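Local coordinates for putative activator of HSP90 (PDB 3N72), which probably binds the chaperone Hsp90 and stimulates its ATPase, as AHA1-family co-chaperones do, and is represented here by its N-terminal domain, at residues I73-W78 and G91-I96; Q66-E71 and F99-L104. One frame throughout, in Å; residues are numbered along the deposited sequence. Where two conformers were deposited one is given.

Interaction 1 (I73-W78 and G91-I96); sequences IIKFEW and GGSVEI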
ATOM      1  N   ILE B  73      -6.054 -25.502  10.818  0.50 11.55           N
ATOM      2  CA  ILE B  73      -6.582 -26.259  11.931  0.50 11.41           C
ATOM      3  C   ILE B  73      -7.260 -25.219  12.824  0.50 11.33           C
ATOM      4  O   ILE B  73      -6.641 -24.202  13.180  0.50 11.58           O
ATOM      5  CB  ILE B  73      -5.446 -26.959  12.716  0.50 11.68           C
ATOM      6  CG1 ILE B  73      -4.720 -27.973  11.818  0.50 13.32           C
ATOM      7  CG2 ILE B  73      -6.000 -27.616  13.994  0.50 11.26           C
ATOM      8  CD1 ILE B  73      -3.236 -28.035  12.053  0.50 15.32           C
ATOM      9  N   ILE B  74      -8.536 -25.441  13.150  1.00 11.70           N
ATOM     10  CA  ILE B  74      -9.274 -24.501  14.001  1.00 11.06           C
ATOM     11  C   ILE B  74      -9.706 -25.300  15.222  1.00 11.58           C
ATOM     12  O   ILE B  74     -10.451 -26.251  15.084  1.00 12.36           O
ATOM     13  CB  ILE B  74     -10.506 -23.923  13.288  1.00 10.77           C
ATOM     14  CG1 ILE B  74     -10.104 -23.345  11.917  1.00 10.53           C
ATOM     15  CG2 ILE B  74     -11.190 -22.847  14.170  1.00 11.04           C
ATOM     16  CD1 ILE B  74     -11.279 -23.074  10.979  1.00 11.60           C
ATOM     17  N   LYS B  75      -9.186 -24.927  16.384  1.00 11.99           N
ATOM     18  CA  LYS B  75      -9.486 -25.645  17.637  1.00 13.06           C
ATOM     19  C   LYS B  75      -9.982 -24.652  18.669  1.00 13.33           C
ATOM     20  O   LYS B  75      -9.301 -23.656  18.987  1.00 13.74           O
ATOM     21  CB  LYS B  75      -8.247 -26.397  18.123  1.00 13.87           C
ATOM     22  CG  LYS B  75      -8.579 -27.273  19.351  1.00 19.03           C
ATOM     23  CD  LYS B  75      -7.623 -28.412  19.558  1.00 24.75           C
ATOM     24  CE  LYS B  75      -8.000 -29.236  20.826  1.00 26.49           C
ATOM     25  NZ  LYS B  75      -9.275 -29.957  20.641  1.00 30.06           N
ATOM     26  N   PHE B  76     -11.183 -24.914  19.192  1.00 13.44           N
ATOM     27  CA  PHE B  76     -11.854 -23.951  20.017  1.00 13.45           C
ATOM     28  C   PHE B  76     -12.762 -24.650  20.996  1.00 12.54           C
ATOM     29  O   PHE B  76     -12.759 -25.874  21.081  1.00 12.40           O
ATOM     30  CB  PHE B  76     -12.623 -22.899  19.181  1.00 13.42           C
ATOM     31  CG  PHE B  76     -13.579 -23.456  18.121  1.00 14.21           C
ATOM     32  CD1 PHE B  76     -14.956 -23.249  18.244  1.00 13.09           C
ATOM     33  CD2 PHE B  76     -13.107 -24.095  16.969  1.00 14.07           C
ATOM     34  CE1 PHE B  76     -15.840 -23.675  17.266  1.00 14.72           C
ATOM     35  CE2 PHE B  76     -13.994 -24.551  15.971  1.00 12.02           C
ATOM     36  CZ  PHE B  76     -15.363 -24.337  16.124  1.00 11.48           C
ATOM     37  N   GLU B  77     -13.517 -23.867  21.751  1.00 12.97           N
ATOM     38  CA  GLU B  77     -14.408 -24.439  22.738  1.00 13.15           C
ATOM     39  C   GLU B  77     -15.860 -24.026  22.493  1.00 13.01           C
ATOM     40  O   GLU B  77     -16.111 -22.990  21.910  1.00 12.61           O
ATOM     41  CB  GLU B  77     -13.933 -24.076  24.136  1.00 13.49           C
ATOM     42  CG  GLU B  77     -12.543 -24.715  24.399  1.00 14.19           C
ATOM     43  CD  GLU B  77     -11.864 -24.222  25.699  1.00 16.25           C
ATOM     44  OE1 GLU B  77     -12.362 -23.257  26.306  1.00 15.05           O
ATOM     45  OE2 GLU B  77     -10.834 -24.825  26.116  1.00 18.48           O
ATOM     46  N   TRP B  78     -16.800 -24.866  22.912  1.00 12.80           N
ATOM     47  CA  TRP B  78     -18.228 -24.517  22.814  1.00 12.72           C
ATOM     48  C   TRP B  78     -18.815 -24.384  24.209  1.00 13.01           C
ATOM     49  O   TRP B  78     -18.355 -25.031  25.161  1.00 13.00           O
ATOM     50  CB  TRP B  78     -19.009 -25.535  21.981  1.00 12.84           C
ATOM     51  CG  TRP B  78     -19.165 -26.944  22.593  1.00 13.25           C
ATOM     52  CD1 TRP B  78     -18.306 -27.999  22.455  1.00 11.89           C
ATOM     53  CD2 TRP B  78     -20.271 -27.426  23.380  1.00 14.11           C
ATOM     54  NE1 TRP B  78     -18.799 -29.109  23.118  1.00 14.00           N
ATOM     55  CE2 TRP B  78     -20.007 -28.792  23.686  1.00 14.19           C
ATOM     56  CE3 TRP B  78     -21.469 -26.841  23.842  1.00 11.48           C
ATOM     57  CZ2 TRP B  78     -20.880 -29.572  24.468  1.00 14.22           C
ATOM     58  CZ3 TRP B  78     -22.348 -27.627  24.599  1.00 14.25           C
ATOM     59  CH2 TRP B  78     -22.046 -28.972  24.906  1.00 14.57           C
ATOM     60  N   GLY B  91     -19.088 -26.319  27.712  1.00 12.61           N
ATOM     61  CA  GLY B  91     -19.556 -27.554  27.070  1.00 13.03           C
ATOM     62  C   GLY B  91     -18.460 -28.521  26.658  1.00 13.42           C
ATOM     63  O   GLY B  91     -18.520 -29.736  26.954  1.00 14.35           O
ATOM     64  N   GLY B  92     -17.465 -28.002  25.943  1.00 13.17           N
ATOM     65  CA  GLY B  92     -16.387 -28.868  25.500  1.00 14.18           C
ATOM     66  C   GLY B  92     -15.582 -28.253  24.383  1.00 14.29           C
ATOM     67  O   GLY B  92     -15.446 -27.026  24.300  1.00 13.77           O
ATOM     68  N   SER B  93     -15.005 -29.118  23.556  1.00 14.87           N
ATOM     69  CA  SER B  93     -14.070 -28.680  22.508  1.00 14.95           C
ATOM     70  C   SER B  93     -14.630 -28.968  21.125  1.00 14.30           C
ATOM     71  O   SER B  93     -15.459 -29.863  20.953  1.00 13.87           O
ATOM     72  CB  SER B  93     -12.707 -29.375  22.661  1.00 15.83           C
ATOM     73  OG  SER B  93     -12.845 -30.783  22.450  1.00 18.79           O
ATOM     74  N   VAL B  94     -14.151 -28.195  20.151  1.00 14.00           N
ATOM     75  CA  VAL B  94     -14.458 -28.381  18.743  1.00 13.08           C
ATOM     76  C   VAL B  94     -13.143 -28.294  17.991  1.00 13.40           C
ATOM     77  O   VAL B  94     -12.337 -27.379  18.226  1.00 13.59           O
ATOM     78  CB  VAL B  94     -15.372 -27.269  18.160  1.00 13.53           C
ATOM     79  CG1 VAL B  94     -15.823 -27.660  16.762  1.00 11.54           C
ATOM     80  CG2 VAL B  94     -16.577 -26.982  19.048  1.00 13.06           C
ATOM     81  N   GLU B  95     -12.933 -29.243  17.084  1.00 13.20           N
ATOM     82  CA  GLU B  95     -11.730 -29.261  16.272  1.00 13.37           C
ATOM     83  C   GLU B  95     -12.090 -29.434  14.817  1.00 13.64           C
ATOM     84  O   GLU B  95     -12.780 -30.395  14.442  1.00 13.14           O
ATOM     85  CB  GLU B  95     -10.808 -30.393  16.706  1.00 14.76           C
ATOM     86  CG  GLU B  95      -9.568 -30.505  15.846  1.00 18.91           C
ATOM     87  CD  GLU B  95      -8.960 -31.912  15.823  1.00 25.36           C
ATOM     88  OE1 GLU B  95      -9.698 -32.932  15.640  1.00 28.81           O
ATOM     89  OE2 GLU B  95      -7.722 -31.980  15.934  1.00 27.35           O
ATOM     90  N   ILE B  96     -11.588 -28.524  13.987  1.00 13.47           N
ATOM     91  CA  ILE B  96     -11.733 -28.661  12.550  1.00 13.33           C
ATOM     92  C   ILE B  96     -10.317 -28.874  12.041  1.00 13.69           C
ATOM     93  O   ILE B  96      -9.525 -27.926  11.965  1.00 13.59           O
ATOM     94  CB  ILE B  96     -12.362 -27.426  11.923  1.00 13.01           C
ATOM     95  CG1 ILE B  96     -13.705 -27.109  12.629  1.00 13.06           C
ATOM     96  CG2 ILE B  96     -12.454 -27.595  10.402  1.00 13.08           C
ATOM     97  CD1 ILE B  96     -14.438 -25.869  12.096  1.00 12.08           C
TER
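Phe76 and Val94 face each other as a hydrogen-bonded pair of an antiparallel hairpin, and their side chains share the tightly packed face of this contact with Trp78 and the glycines opposite it. The aromatic ring folds across the neighbouring strand (chi1 52°), which sets its face under the valine: Val94 CB stands 3.6 Å from the Phe76 ring centroid, a CH-pi contact over the middle of the ring, and Val94 CG1 comes to 3.4 Å from Phe76 CZ. At the edge of the same ring lies Ile96 CD1. Valine suits this place because beta-branching puts CB over the ring centre while its two methyls reach the rim at CZ and CE1.

Further along, Trp78 lies flat over backbone instead of side chain. Gly91 CA sits 3.4 Å from the centroid of the indole six-membered ring, almost on its normal. Here the strand forms a classic beta bulge: Trp78 O accepts from both Gly91 N, at 3.0 Å, and Gly92 N, at 3.2 Å. The indole NE1 is satisfied by Glu114 O on strand 112-115, while Leu122, Ile125 and Leu130 of helix 120-142 pack against the tryptophan.

The face carrying Lys75, Glu77, Ser93 and Glu95 is looser and partly exposed. Lys75 NZ stays 5.4 Å from Glu95 OE2 without a salt bridge; Glu95 OE1 bonds Asn112 ND2, and Glu77 OE1 bonds Asn50.

The backbone bonds of Ile74 with Ile96 and Phe76 with Val94 are nearly straight, those at the bulge more bent. The chemistry is thus that of an amphipathic hairpin: apolar and aromatic groups occupy the buried side, where Trp78 and Ile96 meet helix 120-142, polar ones suit the side toward water, and the glycines, having no side chain, let a large indole lie directly on the main chain.

Interaction 2 (Q66-E71 and F99-L104); sequences QINSFE and FSTFSL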
ATOM      1  N   GLN B  66      -7.175 -14.423  -9.699  1.00 17.70           N
ATOM      2  CA  GLN B  66      -6.729 -14.753  -8.358  1.00 16.90           C
ATOM      3  C   GLN B  66      -6.573 -16.261  -8.158  1.00 17.47           C
ATOM      4  O   GLN B  66      -7.503 -17.046  -8.415  1.00 18.81           O
ATOM      5  CB  GLN B  66      -7.695 -14.189  -7.317  1.00 15.98           C
ATOM      6  CG  GLN B  66      -7.688 -12.660  -7.288  1.00 16.06           C
ATOM      7  CD  GLN B  66      -8.717 -12.106  -6.350  1.00 14.45           C
ATOM      8  OE1 GLN B  66      -9.926 -12.268  -6.566  1.00 17.01           O
ATOM      9  NE2 GLN B  66      -8.251 -11.441  -5.294  1.00 14.00           N
ATOM     10  N   ILE B  67      -5.401 -16.657  -7.683  1.00 17.09           N
ATOM     11  CA  ILE B  67      -5.104 -18.047  -7.324  1.00 16.94           C
ATOM     12  C   ILE B  67      -4.908 -18.063  -5.810  1.00 16.05           C
ATOM     13  O   ILE B  67      -4.049 -17.357  -5.311  1.00 15.48           O
ATOM     14  CB  ILE B  67      -3.767 -18.535  -7.973  1.00 17.45           C
ATOM     15  CG1 ILE B  67      -3.748 -18.295  -9.485  1.00 18.65           C
ATOM     16  CG2 ILE B  67      -3.490 -20.009  -7.597  1.00 17.88           C
ATOM     17  CD1 ILE B  67      -4.883 -18.910 -10.207  1.00 19.30           C
ATOM     18  N   ASN B  68      -5.691 -18.856  -5.073  1.00 15.62           N
ATOM     19  CA  ASN B  68      -5.531 -18.878  -3.613  1.00 14.64           C
ATOM     20  C   ASN B  68      -5.115 -20.242  -3.067  1.00 14.49           C
ATOM     21  O   ASN B  68      -5.399 -21.279  -3.678  1.00 14.29           O
ATOM     22  CB  ASN B  68      -6.807 -18.378  -2.899  1.00 14.74           C
ATOM     23  CG  ASN B  68      -7.817 -19.495  -2.662  1.00 15.39           C
ATOM     24  OD1 ASN B  68      -7.727 -20.247  -1.683  1.00 18.75           O
ATOM     25  ND2 ASN B  68      -8.773 -19.617  -3.556  1.00 16.74           N
ATOM     26  N   SER B  69      -4.435 -20.237  -1.918  1.00 14.64           N
ATOM     27  CA  SER B  69      -4.163 -21.467  -1.188  1.00 15.25           C
ATOM     28  C   SER B  69      -4.293 -21.156   0.308  1.00 14.38           C
ATOM     29  O   SER B  69      -3.614 -20.249   0.824  1.00 14.69           O
ATOM     30  CB  SER B  69      -2.743 -21.941  -1.510  1.00 15.05           C
ATOM     31  OG  SER B  69      -2.427 -23.112  -0.789  1.00 20.01           O
ATOM     32  N   PHE B  70      -5.183 -21.871   0.997  1.00 13.40           N
ATOM     33  CA  PHE B  70      -5.222 -21.773   2.443  1.00 12.54           C
ATOM     34  C   PHE B  70      -5.453 -23.143   3.069  1.00 11.92           C
ATOM     35  O   PHE B  70      -6.003 -24.058   2.442  1.00 12.12           O
ATOM     36  CB  PHE B  70      -6.292 -20.757   2.930  1.00 12.88           C
ATOM     37  CG  PHE B  70      -7.713 -21.185   2.673  1.00 12.16           C
ATOM     38  CD1 PHE B  70      -8.434 -21.929   3.641  1.00 13.00           C
ATOM     39  CD2 PHE B  70      -8.347 -20.850   1.473  1.00 12.81           C
ATOM     40  CE1 PHE B  70      -9.765 -22.331   3.400  1.00 13.54           C
ATOM     41  CE2 PHE B  70      -9.664 -21.249   1.228  1.00 13.00           C
ATOM     42  CZ  PHE B  70     -10.370 -21.995   2.186  1.00 14.08           C
ATOM     43  N   GLU B  71      -5.008 -23.290   4.310  0.50 12.06           N
ATOM     44  CA  GLU B  71      -5.291 -24.486   5.100  0.50 11.75           C
ATOM     45  C   GLU B  71      -5.177 -24.110   6.575  0.50 11.61           C
ATOM     46  O   GLU B  71      -4.207 -23.459   6.977  0.50 11.77           O
ATOM     47  CB  GLU B  71      -4.316 -25.614   4.755  0.50 12.06           C
ATOM     48  CG  GLU B  71      -2.884 -25.337   5.187  0.50 13.62           C
ATOM     49  CD  GLU B  71      -1.880 -26.327   4.606  0.50 15.43           C
ATOM     50  OE1 GLU B  71      -2.026 -27.544   4.868  0.50 16.73           O
ATOM     51  OE2 GLU B  71      -0.943 -25.882   3.894  0.50 15.10           O
ATOM     52  N   PHE B  99      -9.431 -27.269   7.452  1.00 14.18           N
ATOM     53  CA  PHE B  99     -10.252 -26.275   6.761  1.00 14.09           C
ATOM     54  C   PHE B  99      -9.367 -25.667   5.666  1.00 13.25           C
ATOM     55  O   PHE B  99      -8.479 -24.893   5.961  1.00 14.38           O
ATOM     56  CB  PHE B  99     -10.747 -25.225   7.784  1.00 12.81           C
ATOM     57  CG  PHE B  99     -11.620 -24.164   7.190  1.00 13.60           C
ATOM     58  CD1 PHE B  99     -12.947 -24.420   6.882  1.00 12.44           C
ATOM     59  CD2 PHE B  99     -11.091 -22.916   6.906  1.00 12.78           C
ATOM     60  CE1 PHE B  99     -13.749 -23.399   6.312  1.00 12.62           C
ATOM     61  CE2 PHE B  99     -11.848 -21.936   6.344  1.00 13.62           C
ATOM     62  CZ  PHE B  99     -13.177 -22.160   6.034  1.00 12.96           C
ATOM     63  N   SER B 100      -9.615 -26.003   4.406  1.00 13.13           N
ATOM     64  CA  SER B 100      -8.653 -25.705   3.360  1.00 11.97           C
ATOM     65  C   SER B 100      -9.317 -25.323   2.042  1.00 12.43           C
ATOM     66  O   SER B 100     -10.532 -25.511   1.853  1.00 11.74           O
ATOM     67  CB  SER B 100      -7.751 -26.924   3.152  1.00 12.74           C
ATOM     68  OG  SER B 100      -8.456 -27.961   2.473  1.00 14.05           O
ATOM     69  N   THR B 101      -8.516 -24.816   1.102  1.00 13.35           N
ATOM     70  CA  THR B 101      -9.050 -24.600  -0.253  1.00 14.69           C
ATOM     71  C   THR B 101      -9.820 -25.842  -0.770  1.00 16.25           C
ATOM     72  O   THR B 101     -10.929 -25.724  -1.316  1.00 16.38           O
ATOM     73  CB  THR B 101      -7.933 -24.200  -1.244  1.00 14.49           C
ATOM     74  OG1 THR B 101      -7.179 -23.128  -0.687  1.00 15.54           O
ATOM     75  CG2 THR B 101      -8.531 -23.717  -2.597  1.00 14.24           C
ATOM     76  N   PHE B 102      -9.232 -27.022  -0.593  1.00 18.30           N
ATOM     77  CA  PHE B 102      -9.784 -28.283  -1.120  1.00 20.37           C
ATOM     78  C   PHE B 102     -11.064 -28.691  -0.371  1.00 20.49           C
ATOM     79  O   PHE B 102     -12.086 -29.020  -0.997  1.00 21.54           O
ATOM     80  CB  PHE B 102      -8.740 -29.426  -1.021  1.00 21.10           C
ATOM     81  CG  PHE B 102      -7.307 -29.017  -1.358  1.00 23.88           C
ATOM     82  CD1 PHE B 102      -7.028 -28.152  -2.423  1.00 25.26           C
ATOM     83  CD2 PHE B 102      -6.233 -29.540  -0.617  1.00 25.57           C
ATOM     84  CE1 PHE B 102      -5.693 -27.782  -2.729  1.00 27.41           C
ATOM     85  CE2 PHE B 102      -4.909 -29.196  -0.906  1.00 27.02           C
ATOM     86  CZ  PHE B 102      -4.633 -28.309  -1.970  1.00 27.02           C
ATOM     87  N   SER B 103     -11.035 -28.646   0.961  1.00 20.45           N
ATOM     88  CA  SER B 103     -12.173 -29.147   1.765  1.00 20.78           C
ATOM     89  C   SER B 103     -13.344 -28.163   1.775  1.00 21.20           C
ATOM     90  O   SER B 103     -14.491 -28.555   2.011  1.00 20.63           O
ATOM     91  CB  SER B 103     -11.751 -29.476   3.195  1.00 20.78           C
ATOM     92  OG  SER B 103     -11.408 -28.300   3.919  1.00 18.99           O
ATOM     93  N   LEU B 104     -13.060 -26.883   1.536  1.00 21.73           N
ATOM     94  CA  LEU B 104     -14.132 -25.893   1.475  1.00 23.53           C
ATOM     95  C   LEU B 104     -14.952 -26.049   0.193  1.00 25.05           C
ATOM     96  O   LEU B 104     -16.158 -25.847   0.213  1.00 25.24           O
ATOM     97  CB  LEU B 104     -13.599 -24.464   1.600  1.00 23.34           C
ATOM     98  CG  LEU B 104     -14.630 -23.330   1.612  1.00 22.31           C
ATOM     99  CD1 LEU B 104     -15.682 -23.579   2.692  1.00 21.97           C
ATOM    100  CD2 LEU B 104     -13.944 -22.013   1.885  1.00 22.34           C
TER
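Two first torsions bring Phe70 and Thr101 together. Phe70 swings its ring over the start of the helix (chi1 68°), and Thr101 holds OG1 beside its own backbone N (chi1 -50°), where the hydroxyl can reach the strand. That hydroxyl is gripped twice: it accepts from Phe70 N at 2.9 Å in a fairly straight bond, and donates to Asn68 OD1 at 3.1 Å, the donor tilted from the amide's carbonyl plane. In return Thr101 N donates to Phe70 O at 2.9 Å. Threonine suits this junction because its hydroxyl takes up a strand N-H just where segment 99-104 passes from strand to helix.

The Phe70 ring lies with one face over the Ser100-Thr101 peptide, Thr101 N standing above its centre. Leu104 CD2 meets the ring edge, 3.6 Å from Phe70 CZ, and the Phe99 ring leans against it obliquely, planes at 43°. Beyond the ring, Glu71 and Ser100 make the last non-hydrogen-bonded bridge of the strands.

Ser100 is also the N-cap. Its OG accepts from Ser103 N at 3.1 Å, while Ser103 OG accepts from Ser100 N at 3.0 Å, completing a capping box. Serine serves well at both positions, since each short side chain reaches the other residue's backbone N.

The contact thus fastens the short helix 101-105 to strand 65-82. Strand 44-62 pairs with the strand's other edge, and helix 145-161 packs alongside through Phe145, which meets both aromatic rings, and Gln146, which bonds Asn68 ND2.

Interactions 1 and 2 join the same two strands, 65-82 and 87-100, and interaction 1 is nested within the chain loop that interaction 2 closes. Their centres lie 20 Å apart, yet they touch where Ile74 CD1 packs 3.9 Å from Phe99 CB, so the apolar packing of the two meets there. Interaction 1 is the larger and more deeply buried, an antiparallel pairing broken by one beta bulge. Interaction 2 lies farther from the chain's centre, where pairing gives way to a helix; there side-chain hydroxyls take on bonding that main-chain groups alone provide in interaction 1, and helix 145-161 supplies the cover.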